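Local coordinates for manganese-binding protein (Chlamydia trachomatis, PDB 6NSI) that captures iron, and also manganese and nickel, as the solute-binding component of an ABC importer and hands the metal to the membrane permease, at residues Q123-P126 and Q127-E130; N169-S172 and Y173-R176; A204-S207 and I208-M212; Y266-T269 and F270-N273; V274-I277 and T278-G282. All coordinates share one frame; numbering follows the deposited sequence.

Contact 1 of 5, residues Q123-P126 and Q127-E130; sequences QQFP and QYEE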
loop_
_atom_site.group_PDB
_atom_site.type_symbol
_atom_site.label_atom_id
_atom_site.label_comp_id
_atom_site.label_asym_id
_atom_site.label_seq_id
_atom_site.Cartn_x
_atom_site.Cartn_y
_atom_site.Cartn_z
ATOM N N GLN A 123 -21.397 -11.778 5.082
ATOM C CA GLN A 123 -21.897 -12.064 6.423
ATOM C C GLN A 123 -22.865 -10.984 6.908
ATOM O O GLN A 123 -23.797 -11.283 7.665
ATOM C CB GLN A 123 -20.715 -12.232 7.385
ATOM C CG GLN A 123 -21.078 -12.325 8.870
ATOM C CD GLN A 123 -21.275 -13.762 9.348
ATOM O OE1 GLN A 123 -20.750 -14.710 8.753
ATOM N NE2 GLN A 123 -22.043 -13.929 10.426
ATOM N N GLN A 124 -22.676 -9.734 6.476
ATOM C CA GLN A 124 -23.585 -8.665 6.881
ATOM C C GLN A 124 -24.849 -8.633 6.030
ATOM O O GLN A 124 -25.914 -8.240 6.524
ATOM C CB GLN A 124 -22.876 -7.314 6.805
ATOM C CG GLN A 124 -23.766 -6.110 7.122
ATOM C CD GLN A 124 -24.005 -5.936 8.609
ATOM O OE1 GLN A 124 -23.253 -6.456 9.436
ATOM N NE2 GLN A 124 -25.070 -5.212 8.960
ATOM N N PHE A 125 -24.757 -9.041 4.764
ATOM C CA PHE A 125 -25.870 -8.968 3.813
ATOM C C PHE A 125 -26.070 -10.321 3.140
ATOM O O PHE A 125 -25.694 -10.504 1.972
ATOM C CB PHE A 125 -25.628 -7.888 2.758
ATOM C CG PHE A 125 -25.255 -6.545 3.327
ATOM C CD1 PHE A 125 -26.227 -5.708 3.863
ATOM C CD2 PHE A 125 -23.939 -6.116 3.314
ATOM C CE1 PHE A 125 -25.896 -4.478 4.370
ATOM C CE2 PHE A 125 -23.595 -4.880 3.818
ATOM C CZ PHE A 125 -24.573 -4.054 4.352
ATOM N N PRO A 126 -26.660 -11.290 3.842
ATOM C CA PRO A 126 -26.961 -12.579 3.185
ATOM C C PRO A 126 -27.887 -12.436 1.990
ATOM O O PRO A 126 -27.773 -13.202 1.023
ATOM C CB PRO A 126 -27.602 -13.404 4.307
ATOM C CG PRO A 126 -28.156 -12.365 5.269
ATOM C CD PRO A 126 -27.176 -11.226 5.221
ATOM N N GLN A 127 -28.788 -11.451 2.015
ATOM C CA GLN A 127 -29.661 -11.189 0.877
ATOM C C GLN A 127 -28.888 -10.829 -0.392
ATOM O O GLN A 127 -29.439 -10.929 -1.495
ATOM C CB GLN A 127 -30.648 -10.076 1.236
ATOM C CG GLN A 127 -30.015 -8.703 1.435
ATOM C CD GLN A 127 -29.671 -8.410 2.885
ATOM O OE1 GLN A 127 -29.209 -9.288 3.620
ATOM N NE2 GLN A 127 -29.891 -7.165 3.303
ATOM N N TYR A 128 -27.628 -10.425 -0.277
ATOM C CA TYR A 128 -26.818 -10.128 -1.448
ATOM C C TYR A 128 -25.701 -11.139 -1.671
ATOM O O TYR A 128 -24.862 -10.925 -2.562
ATOM C CB TYR A 128 -26.226 -8.716 -1.333
ATOM C CG TYR A 128 -27.276 -7.642 -1.166
ATOM C CD1 TYR A 128 -28.516 -7.760 -1.781
ATOM C CD2 TYR A 128 -27.035 -6.514 -0.397
ATOM C CE1 TYR A 128 -29.486 -6.784 -1.633
ATOM C CE2 TYR A 128 -28.007 -5.529 -0.246
ATOM C CZ TYR A 128 -29.231 -5.675 -0.869
ATOM O OH TYR A 128 -30.204 -4.709 -0.731
ATOM N N GLU A 129 -25.680 -12.237 -0.900
ATOM C CA GLU A 129 -24.591 -13.215 -0.886
ATOM C C GLU A 129 -24.144 -13.596 -2.290
ATOM O O GLU A 129 -22.960 -13.858 -2.539
ATOM C CB GLU A 129 -25.022 -14.480 -0.141
ATOM C CG GLU A 129 -23.911 -15.491 0.061
ATOM C CD GLU A 129 -23.935 -16.632 -0.940
ATOM O OE1 GLU A 129 -23.447 -17.735 -0.611
ATOM O OE2 GLU A 129 -24.427 -16.438 -2.068
ATOM N N GLU A 130 -25.094 -13.614 -3.221
ATOM C CA GLU A 130 -24.905 -14.208 -4.534
ATOM C C GLU A 130 -24.329 -13.224 -5.544
ATOM O O GLU A 130 -23.336 -13.535 -6.213
ATOM C CB GLU A 130 -26.252 -14.781 -4.992
ATOM C CG GLU A 130 -26.699 -15.939 -4.089
ATOM C CD GLU A 130 -27.948 -15.616 -3.263
ATOM O OE1 GLU A 130 -28.859 -16.475 -3.210
ATOM O OE2 GLU A 130 -28.008 -14.515 -2.662
#

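Contact 2 of 5, residues N169-S172 and Y173-R176; sequences NAFS and YFTR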
loop_
_atom_site.group_PDB
_atom_site.type_symbol
_atom_site.label_atom_id
_atom_site.label_comp_id
_atom_site.label_asym_id
_atom_site.label_seq_id
_atom_site.Cartn_x
_atom_site.Cartn_y
_atom_site.Cartn_z
ATOM N N ASN A 169 9.025 4.363 3.710
ATOM C CA ASN A 169 9.051 2.899 3.703
ATOM C C ASN A 169 7.629 2.360 3.520
ATOM O O ASN A 169 7.000 1.827 4.430
ATOM C CB ASN A 169 9.696 2.384 4.988
ATOM C CG ASN A 169 9.878 0.887 4.982
ATOM O OD1 ASN A 169 9.799 0.249 3.925
ATOM N ND2 ASN A 169 10.101 0.304 6.163
ATOM N N ALA A 170 7.131 2.510 2.294
ATOM C CA ALA A 170 5.813 2.028 1.916
ATOM C C ALA A 170 5.862 0.831 0.976
ATOM O O ALA A 170 4.808 0.266 0.670
ATOM C CB ALA A 170 5.000 3.150 1.248
ATOM N N PHE A 171 7.047 0.423 0.517
ATOM C CA PHE A 171 7.156 -0.628 -0.487
ATOM C C PHE A 171 7.945 -1.842 0.008
ATOM O O PHE A 171 8.496 -2.604 -0.799
ATOM C CB PHE A 171 7.763 -0.056 -1.768
ATOM C CG PHE A 171 6.936 1.065 -2.371
ATOM C CD1 PHE A 171 7.190 2.392 -2.037
ATOM C CD2 PHE A 171 5.897 0.784 -3.252
ATOM C CE1 PHE A 171 6.429 3.425 -2.586
ATOM C CE2 PHE A 171 5.126 1.811 -3.807
ATOM C CZ PHE A 171 5.397 3.131 -3.481
ATOM N N SER A 172 7.991 -2.063 1.326
ATOM C CA SER A 172 8.698 -3.245 1.816
ATOM C C SER A 172 8.022 -4.540 1.367
ATOM O O SER A 172 8.704 -5.497 0.973
ATOM C CB SER A 172 8.828 -3.200 3.342
ATOM O OG SER A 172 9.866 -2.310 3.723
ATOM N N TYR A 173 6.686 -4.613 1.435
ATOM C CA TYR A 173 6.005 -5.826 0.970
ATOM C C TYR A 173 6.200 -6.029 -0.528
ATOM O O TYR A 173 6.473 -7.146 -0.988
ATOM C CB TYR A 173 4.515 -5.761 1.308
ATOM C CG TYR A 173 4.255 -5.807 2.792
ATOM C CD1 TYR A 173 4.050 -4.635 3.515
ATOM C CD2 TYR A 173 4.217 -7.016 3.468
ATOM C CE1 TYR A 173 3.806 -4.668 4.875
ATOM C CE2 TYR A 173 3.988 -7.064 4.826
ATOM C CZ TYR A 173 3.776 -5.893 5.529
ATOM O OH TYR A 173 3.541 -5.939 6.887
ATOM N N PHE A 174 6.012 -4.957 -1.300
ATOM C CA PHE A 174 6.282 -4.951 -2.731
ATOM C C PHE A 174 7.673 -5.504 -3.032
ATOM O O PHE A 174 7.851 -6.362 -3.909
ATOM C CB PHE A 174 6.135 -3.494 -3.219
ATOM C CG PHE A 174 6.343 -3.290 -4.692
ATOM C CD1 PHE A 174 7.627 -3.093 -5.217
ATOM C CD2 PHE A 174 5.252 -3.235 -5.547
ATOM C CE1 PHE A 174 7.811 -2.889 -6.562
ATOM C CE2 PHE A 174 5.422 -3.032 -6.902
ATOM C CZ PHE A 174 6.706 -2.845 -7.413
ATOM N N THR A 175 8.676 -4.995 -2.316
ATOM C CA THR A 175 10.065 -5.355 -2.573
ATOM C C THR A 175 10.327 -6.821 -2.246
ATOM O O THR A 175 11.026 -7.520 -2.989
ATOM C CB THR A 175 10.975 -4.462 -1.728
ATOM O OG1 THR A 175 10.828 -3.080 -2.130
ATOM C CG2 THR A 175 12.431 -4.922 -1.842
ATOM N N ARG A 176 9.806 -7.280 -1.109
ATOM C CA ARG A 176 9.978 -8.670 -0.695
ATOM C C ARG A 176 9.335 -9.634 -1.697
ATOM O O ARG A 176 9.914 -10.679 -2.026
ATOM C CB ARG A 176 9.386 -8.852 0.712
ATOM C CG ARG A 176 9.756 -10.176 1.421
ATOM C CD ARG A 176 9.007 -10.341 2.768
ATOM N NE ARG A 176 7.550 -10.344 2.596
ATOM C CZ ARG A 176 6.655 -10.545 3.577
ATOM N NH1 ARG A 176 7.060 -10.754 4.832
ATOM N NH2 ARG A 176 5.344 -10.540 3.304
HETATM O O HOH W 1 4.680 -2.201 1.028
#

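Contact 3 of 5, residues A204-S207 and I208-M212; sequences AQIS and IRDIM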
loop_
_atom_site.group_PDB
_atom_site.type_symbol
_atom_site.label_atom_id
_atom_site.label_comp_id
_atom_site.label_asym_id
_atom_site.label_seq_id
_atom_site.Cartn_x
_atom_site.Cartn_y
_atom_site.Cartn_z
ATOM N N ALA A 204 7.436 11.262 11.185
ATOM C CA ALA A 204 8.727 11.286 11.862
ATOM C C ALA A 204 9.668 12.310 11.223
ATOM O O ALA A 204 9.586 12.603 10.026
ATOM C CB ALA A 204 9.372 9.898 11.842
ATOM N N GLN A 205 10.565 12.859 12.044
ATOM C CA GLN A 205 11.553 13.827 11.580
ATOM C C GLN A 205 12.680 13.123 10.830
ATOM O O GLN A 205 13.211 12.115 11.306
ATOM C CB GLN A 205 12.124 14.598 12.771
ATOM C CG GLN A 205 12.745 15.931 12.399
ATOM C CD GLN A 205 11.724 16.910 11.845
ATOM O OE1 GLN A 205 10.597 17.001 12.342
ATOM N NE2 GLN A 205 12.113 17.646 10.808
ATOM N N ILE A 206 13.067 13.666 9.673
ATOM C CA ILE A 206 14.159 13.114 8.866
ATOM C C ILE A 206 15.441 13.883 9.161
ATOM O O ILE A 206 15.474 15.117 9.057
ATOM C CB ILE A 206 13.838 13.171 7.363
ATOM C CG1 ILE A 206 12.535 12.418 7.054
ATOM C CG2 ILE A 206 15.040 12.641 6.559
ATOM C CD1 ILE A 206 11.911 12.769 5.697
ATOM N N SER A 207 16.507 13.155 9.485
ATOM C CA SER A 207 17.748 13.731 9.985
ATOM C C SER A 207 18.832 13.681 8.914
ATOM O O SER A 207 18.707 12.983 7.903
ATOM C CB SER A 207 18.213 12.978 11.237
ATOM O OG SER A 207 18.982 11.830 10.872
ATOM N N ILE A 208 19.921 14.421 9.155
ATOM C CA ILE A 208 21.088 14.330 8.276
ATOM C C ILE A 208 21.624 12.900 8.228
ATOM O O ILE A 208 22.165 12.472 7.208
ATOM C CB ILE A 208 22.189 15.333 8.707
ATOM C CG1 ILE A 208 23.327 15.370 7.664
ATOM C CG2 ILE A 208 22.740 15.011 10.105
ATOM C CD1 ILE A 208 22.887 15.732 6.262
ATOM N N ARG A 209 21.477 12.145 9.316
ATOM C CA ARG A 209 21.903 10.746 9.332
ATOM C C ARG A 209 21.103 9.902 8.334
ATOM O O ARG A 209 21.652 8.996 7.692
ATOM C CB ARG A 209 21.755 10.193 10.755
ATOM C CG ARG A 209 22.721 10.818 11.751
ATOM C CD ARG A 209 23.971 9.968 11.944
ATOM N NE ARG A 209 25.023 10.706 12.647
ATOM C CZ ARG A 209 26.266 10.267 12.828
ATOM N NH1 ARG A 209 26.638 9.076 12.362
ATOM N NH2 ARG A 209 27.141 11.023 13.481
ATOM N N ASP A 210 19.802 10.187 8.201
ATOM C CA ASP A 210 18.950 9.494 7.233
ATOM C C ASP A 210 19.326 9.852 5.805
ATOM O O ASP A 210 19.287 8.990 4.915
ATOM C CB ASP A 210 17.486 9.856 7.449
ATOM C CG ASP A 210 16.975 9.443 8.804
ATOM O OD1 ASP A 210 17.103 8.252 9.160
ATOM O OD2 ASP A 210 16.430 10.319 9.504
ATOM N N ILE A 211 19.613 11.137 5.556
ATOM C CA ILE A 211 20.128 11.542 4.252
ATOM C C ILE A 211 21.383 10.751 3.944
ATOM O O ILE A 211 21.506 10.132 2.879
ATOM C CB ILE A 211 20.410 13.059 4.213
ATOM C CG1 ILE A 211 19.121 13.864 4.357
ATOM C CG2 ILE A 211 21.132 13.442 2.916
ATOM C CD1 ILE A 211 17.949 13.305 3.597
ATOM N N MET A 212 22.313 10.723 4.904
ATOM C CA MET A 212 23.604 10.087 4.683
ATOM C C MET A 212 23.444 8.597 4.449
ATOM O O MET A 212 24.089 8.027 3.560
ATOM C CB MET A 212 24.520 10.331 5.875
ATOM C CG MET A 212 25.907 9.688 5.681
ATOM S SD MET A 212 26.061 8.067 6.498
ATOM C CE MET A 212 25.664 8.548 8.203
#

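Contact 4 of 5, residues Y266-T269 and F270-N273; sequences YFST and FQHN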
loop_
_atom_site.group_PDB
_atom_site.type_symbol
_atom_site.label_atom_id
_atom_site.label_comp_id
_atom_site.label_asym_id
_atom_site.label_seq_id
_atom_site.Cartn_x
_atom_site.Cartn_y
_atom_site.Cartn_z
ATOM N N TYR A 266 -7.584 2.251 -7.257
ATOM C CA TYR A 266 -6.499 1.465 -6.675
ATOM C C TYR A 266 -5.820 0.589 -7.724
ATOM O O TYR A 266 -4.593 0.424 -7.705
ATOM C CB TYR A 266 -7.019 0.607 -5.519
ATOM C CG TYR A 266 -6.120 -0.574 -5.177
ATOM C CD1 TYR A 266 -4.981 -0.401 -4.400
ATOM C CD2 TYR A 266 -6.411 -1.861 -5.643
ATOM C CE1 TYR A 266 -4.153 -1.467 -4.089
ATOM C CE2 TYR A 266 -5.581 -2.943 -5.339
ATOM C CZ TYR A 266 -4.453 -2.738 -4.559
ATOM O OH TYR A 266 -3.614 -3.801 -4.251
ATOM N N PHE A 267 -6.598 0.027 -8.654
ATOM C CA PHE A 267 -6.045 -0.967 -9.568
ATOM C C PHE A 267 -5.136 -0.318 -10.602
ATOM O O PHE A 267 -4.014 -0.777 -10.823
ATOM C CB PHE A 267 -7.175 -1.758 -10.237
ATOM C CG PHE A 267 -8.033 -2.495 -9.256
ATOM C CD1 PHE A 267 -7.621 -3.719 -8.740
ATOM C CD2 PHE A 267 -9.231 -1.944 -8.805
ATOM C CE1 PHE A 267 -8.386 -4.394 -7.807
ATOM C CE2 PHE A 267 -10.001 -2.614 -7.872
ATOM C CZ PHE A 267 -9.577 -3.846 -7.374
ATOM N N SER A 268 -5.603 0.758 -11.239
ATOM C CA SER A 268 -4.760 1.493 -12.172
ATOM C C SER A 268 -3.526 2.064 -11.478
ATOM O O SER A 268 -2.472 2.209 -12.107
ATOM C CB SER A 268 -5.571 2.614 -12.830
ATOM O OG SER A 268 -6.756 2.104 -13.435
ATOM N N THR A 269 -3.642 2.402 -10.193
ATOM C CA THR A 269 -2.506 2.932 -9.442
ATOM C C THR A 269 -1.423 1.871 -9.266
ATOM O O THR A 269 -0.233 2.143 -9.477
ATOM C CB THR A 269 -2.970 3.453 -8.081
ATOM O OG1 THR A 269 -3.905 4.521 -8.273
ATOM C CG2 THR A 269 -1.770 3.980 -7.298
ATOM N N PHE A 270 -1.824 0.655 -8.877
ATOM C CA PHE A 270 -0.894 -0.469 -8.819
ATOM C C PHE A 270 -0.200 -0.667 -10.163
ATOM O O PHE A 270 1.029 -0.815 -10.233
ATOM C CB PHE A 270 -1.645 -1.735 -8.389
ATOM C CG PHE A 270 -0.791 -2.981 -8.376
ATOM C CD1 PHE A 270 -0.011 -3.290 -7.268
ATOM C CD2 PHE A 270 -0.789 -3.857 -9.469
ATOM C CE1 PHE A 270 0.768 -4.436 -7.247
ATOM C CE2 PHE A 270 -0.014 -5.019 -9.458
ATOM C CZ PHE A 270 0.767 -5.308 -8.347
ATOM N N GLN A 271 -0.976 -0.645 -11.253
ATOM C CA GLN A 271 -0.382 -0.777 -12.580
ATOM C C GLN A 271 0.634 0.332 -12.839
ATOM O O GLN A 271 1.758 0.064 -13.288
ATOM C CB GLN A 271 -1.469 -0.768 -13.652
ATOM C CG GLN A 271 -2.424 -1.955 -13.559
ATOM C CD GLN A 271 -3.526 -1.923 -14.616
ATOM O OE1 GLN A 271 -4.252 -0.933 -14.754
ATOM N NE2 GLN A 271 -3.654 -3.016 -15.367
ATOM N N HIS A 272 0.257 1.588 -12.554
ATOM C CA HIS A 272 1.172 2.705 -12.773
ATOM C C HIS A 272 2.463 2.533 -11.976
ATOM O O HIS A 272 3.561 2.802 -12.488
ATOM C CB HIS A 272 0.506 4.034 -12.401
ATOM C CG HIS A 272 1.476 5.172 -12.285
ATOM N ND1 HIS A 272 1.698 6.073 -13.308
ATOM C CD2 HIS A 272 2.308 5.537 -11.275
ATOM C CE1 HIS A 272 2.611 6.949 -12.927
ATOM N NE2 HIS A 272 3.003 6.641 -11.701
ATOM N N ASN A 273 2.346 2.117 -10.706
ATOM C CA ASN A 273 3.533 1.918 -9.880
ATOM C C ASN A 273 4.444 0.862 -10.489
ATOM O O ASN A 273 5.666 1.033 -10.530
ATOM C CB ASN A 273 3.129 1.509 -8.465
ATOM C CG ASN A 273 2.708 2.696 -7.602
ATOM O OD1 ASN A 273 2.954 3.860 -7.940
ATOM N ND2 ASN A 273 2.087 2.401 -6.476
HETATM O O HOH W 2 -6.006 0.180 -16.132
#

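Contact 5 of 5, residues V274-I277 and T278-G282; sequences VRTI and TEELG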
loop_
_atom_site.group_PDB
_atom_site.type_symbol
_atom_site.label_atom_id
_atom_site.label_comp_id
_atom_site.label_asym_id
_atom_site.label_seq_id
_atom_site.Cartn_x
_atom_site.Cartn_y
_atom_site.Cartn_z
ATOM N N VAL A 274 3.860 -0.244 -10.962
ATOM C CA VAL A 274 4.673 -1.318 -11.527
ATOM C C VAL A 274 5.333 -0.862 -12.821
ATOM O O VAL A 274 6.518 -1.125 -13.050
ATOM C CB VAL A 274 3.814 -2.584 -11.729
ATOM C CG1 VAL A 274 4.565 -3.618 -12.578
ATOM C CG2 VAL A 274 3.434 -3.178 -10.368
ATOM N N ARG A 275 4.579 -0.175 -13.687
ATOM C CA ARG A 275 5.147 0.356 -14.924
ATOM C C ARG A 275 6.297 1.310 -14.630
ATOM O O ARG A 275 7.378 1.195 -15.212
ATOM C CB ARG A 275 4.065 1.076 -15.734
ATOM C CG ARG A 275 3.124 0.152 -16.491
ATOM C CD ARG A 275 2.006 0.924 -17.230
ATOM N NE ARG A 275 0.736 0.200 -17.155
ATOM C CZ ARG A 275 0.347 -0.717 -18.041
ATOM N NH1 ARG A 275 1.128 -1.008 -19.082
ATOM N NH2 ARG A 275 -0.824 -1.344 -17.895
ATOM N N THR A 276 6.065 2.268 -13.725
ATOM C CA THR A 276 7.087 3.239 -13.355
ATOM C C THR A 276 8.346 2.552 -12.820
ATOM O O THR A 276 9.456 2.810 -13.294
ATOM C CB THR A 276 6.503 4.220 -12.335
ATOM O OG1 THR A 276 5.374 4.873 -12.935
ATOM C CG2 THR A 276 7.548 5.297 -11.906
ATOM N N ILE A 277 8.189 1.643 -11.859
ATOM C CA ILE A 277 9.372 1.009 -11.278
ATOM C C ILE A 277 10.084 0.142 -12.316
ATOM O O ILE A 277 11.317 0.179 -12.433
ATOM C CB ILE A 277 8.965 0.219 -10.021
ATOM C CG1 ILE A 277 8.525 1.217 -8.936
ATOM C CG2 ILE A 277 10.112 -0.727 -9.531
ATOM C CD1 ILE A 277 8.075 0.575 -7.669
ATOM N N THR A 278 9.329 -0.630 -13.103
ATOM C CA THR A 278 9.952 -1.499 -14.107
ATOM C C THR A 278 10.741 -0.685 -15.129
ATOM O O THR A 278 11.906 -0.991 -15.420
ATOM C CB THR A 278 8.888 -2.357 -14.810
ATOM O OG1 THR A 278 8.166 -3.121 -13.839
ATOM C CG2 THR A 278 9.529 -3.338 -15.806
ATOM N N GLU A 279 10.133 0.377 -15.670
ATOM C CA GLU A 279 10.807 1.133 -16.725
ATOM C C GLU A 279 12.040 1.853 -16.197
ATOM O O GLU A 279 13.094 1.863 -16.852
ATOM C CB GLU A 279 9.843 2.141 -17.357
ATOM C CG GLU A 279 8.953 1.555 -18.439
ATOM C CD GLU A 279 7.938 2.558 -18.966
ATOM O OE1 GLU A 279 7.988 3.744 -18.555
ATOM O OE2 GLU A 279 7.084 2.151 -19.783
ATOM N N GLU A 280 11.935 2.471 -15.018
ATOM C CA GLU A 280 13.045 3.291 -14.538
ATOM C C GLU A 280 14.222 2.443 -14.079
ATOM O O GLU A 280 15.372 2.893 -14.183
ATOM C CB GLU A 280 12.582 4.208 -13.407
ATOM C CG GLU A 280 11.552 5.254 -13.852
ATOM C CD GLU A 280 12.177 6.493 -14.480
ATOM O OE1 GLU A 280 11.481 7.530 -14.557
ATOM O OE2 GLU A 280 13.363 6.431 -14.898
ATOM N N LEU A 281 13.969 1.232 -13.570
ATOM C CA LEU A 281 15.038 0.318 -13.156
ATOM C C LEU A 281 15.554 -0.570 -14.299
ATOM O O LEU A 281 16.400 -1.447 -14.068
ATOM C CB LEU A 281 14.571 -0.540 -11.976
ATOM C CG LEU A 281 14.330 0.342 -10.723
ATOM C CD1 LEU A 281 13.978 -0.512 -9.531
ATOM C CD2 LEU A 281 15.547 1.163 -10.418
ATOM N N GLY A 282 15.091 -0.353 -15.522
ATOM C CA GLY A 282 15.716 -0.954 -16.681
ATOM C C GLY A 282 15.029 -2.179 -17.236
ATOM O O GLY A 282 15.592 -2.825 -18.133
#

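Contact 1 of 5, residues Q123-P126 and Q127-E130
Phe125 O receives the backbone N-H of Tyr128 at 3.0 Å, and one residue on Pro126 O takes that of Glu129, also at 3.0 Å. These two i to i+3 bonds make a short 3-10 turn. The turn joins helix 107-124, after which Phe125 is the first residue to leave helical backbone angles, to helix 129-154, for which Tyr128 is the N-cap residue.

Side chains pack around this corner. Tyr128 brings CD2 to 3.7 Å from Phe125 CB, so the tyrosine ring meets the root of the phenylalanine side chain. Gln127 folds back: CG lies between its own N and carbonyl carbon (chi1 67°), and a bend at chi2 returns the amide to the preceding residues. There OE1 touches Pro126 CD at 3.2 Å, while NE2 reaches the edge of the Phe125 ring, close to its plane and 4.0 Å from CD1. Amide and ring planes are 77° apart. Gln127 CG also covers one face of the Tyr128 ring, 3.6 Å above its centre.

Phe125 is buried against Ile2, and Tyr128 meets Phe132 and Arg22. Pro126 has no N-H to offer Gln127 OE1, so that approach is packing, and between 123-126 and 127-130 the polar hold is the pair of backbone bonds.

Contact 2 of 5, residues N169-S172 and Y173-R176
Hydrogen bonds gather first on Phe171 O, which accepts from both polar groups of Thr175: the backbone N at 2.8 Å and OG1 at 2.7 Å. The two donors come from opposite faces of the carbonyl plane, OG1 standing 36° out of it. OG1 is put there by a chi1 of -64°, which sets it beside its own backbone N and turns it back along the helix. Ser172 O receives Arg176 N. From the first helical residue, Ser172 OG donates back to Asn169 OD1 in the preceding loop across 2.6 Å, in the carbonyl plane and on a lone pair.

Phe171 is the N-cap residue of helix 172-178, which begins directly after the loop carrying the iron ligand His168; the Phe171 side chain lies about 8 Å from the bound iron(III). Water 1 bridges this start, donating a hydrogen bond to Ala170 O at 2.5 Å and accepting from Tyr173 N at 3.2 Å. It also lies at the edge of the Tyr173 ring, in its plane.

Apolar packing within the turn brings Phe171 CB to Phe174 CB at 4.1 Å, with Phe174 CB near the edge of the Phe171 ring. Tyr173 projects elsewhere, its OH bonded to Asp100 O and Leu93 N and its side chain about 4 Å from that of His102, another iron ligand. The Arg176 guanidinium reaches Asp91 O.

Contact 3 of 5, residues A204-S207 and I208-M212
A capping box opens helix 208-221, with Ser207 at the N-cap and Asp210 three residues on. Each side chain serves the other's backbone. Asp210 OD2 takes Ser207 N at 2.8 Å in a nearly straight bond (170°), using the anti lone pair that faces away from OD1. In return Ser207 OG accepts Asp210 N at 3.2 Å and, weakly, Arg209 N at 3.0 Å. The serine oxygen is aimed at these first-turn N-H groups by a chi1 of 86°, which sets it between its own N and carbonyl carbon. Ser207 O begins the regular helical bonding by receiving Ile211 N at 3.1 Å.

An apolar flank adjoins the box. Ile206 CG2 packs on Asp210 CB at 3.8 Å, the two side chains crossing at about a right angle, and lies 4.2 Å from Ile211 CD1. Both isoleucines rest on Ala236 of helix 235-242. The other carboxylate oxygen, Asp210 OD1, forms a salt bridge with Arg213, which would probably favour the charged carboxylate. A sodium ion sits about 3 Å from the Ser207 side chain. Paired serine and acidic side chains of this kind are a classic start for an alpha-helix.

Contact 4 of 5, residues Y266-T269 and F270-N273
Gln271 runs back along its helix over the preceding turn. Its CB lies 3.5 Å from Ser268 O, and CG comes to 3.4 Å from Phe267 O, the same oxygen that receives Gln271 N. CG stands beside its own backbone N (chi1 -64°) and the chain beyond it is extended, which carries CD past Phe267 O and places OE1 3.6 Å from Ser268 CA. At the tip, OE1 accepts a hydrogen bond from water 2 at 2.5 Å; the same water has a weak link to Ser268 OG at 3.4 Å, whose stronger partner is Asn265 ND2. The side chain also leans on Leu146 of helix 129-154.

Around it the backbone keeps regular i to i+4 bonds, from Phe270 N to Tyr266 O through to Asn273 N on Thr269 O at 2.9 Å. The Asn273 amide carbon CG lies 3.5 Å from that same Thr269 O, but its OD1 takes Tyr258 N. His272 turns to Pro256 O through NE2, and Thr269 OG1 to Asn265 O and Cys263 N.

Tyr266 CD2 sits 3.7 Å above the centre of the Phe267 ring. Tyr266 OH bonds to Trp104 O. Tyr266, Phe267 and Phe270 pack on neighbouring helices, while the polar ends of Gln271 and Ser268 share a water: a regular i to i+4 alpha-helix packed along helix 129-154 in a protein probably of the solute-binding protein 9 family.

Contact 5 of 5, residues V274-I277 and T278-G282
Thr278 doubles its grip on Val274 O near the end of helix 266-280, which closes in a Schellman motif. Among the hydrogen bonds, Thr278 N reaches that oxygen at 2.9 Å and OG1 at 2.7 Å, from opposite faces of the carbonyl plane; OG1 lies beside its own backbone N (chi1 -57°), turned toward the preceding turn. The series continues through Glu279 N and Glu280 N to Leu281 N on Ile277 O, 3.1 Å. Then Gly282, with a positive phi of 100°, ends the helix: its N bonds to Glu279 O, and Gly283 N returns to Thr278 O.

The charged contact is that of Glu280, which is bent at chi2; its carboxylate is shared between a salt bridge to Arg251 and a hydrogen bond from Lys254 N.

Side-chain packing completes the turn. Val274 and Thr278 lie side by side, CG1 of the valine against the threonine hydroxyl, both residues touching Leu154 of helix 129-154. The apolar pair is Ile277 and Leu281, which likewise run alongside each other, pointing the same way, with Leu281 also meeting Ile157. Leu281 CG packs over Ile277 O at 3.5 Å, and its CD1 methyl meets Ile277 CG2 at 3.9 Å.

In the fold
Contacts 4 and 5 are consecutive parts of helix 266-280, their centres 13 Å apart, and contact 2 sits against both. Phe171 CE2 lies 4.1 Å from Asn273 ND2 of contact 4, while Phe174 CE1 meets Ile277 CD1 of contact 5 at 3.6 Å, so helix 172-178 and its N-cap pack on helix 266-280. Contact 2 is also nearest the iron(III), which His36, His102, His168 and Asp260 hold; the Asn273 side chain is about 11 Å from the metal and that of Ile206 in contact 3 about 12 Å. Contacts 1 and 3 lie on opposite sides of the chain's centre, their own centres about 49 Å apart.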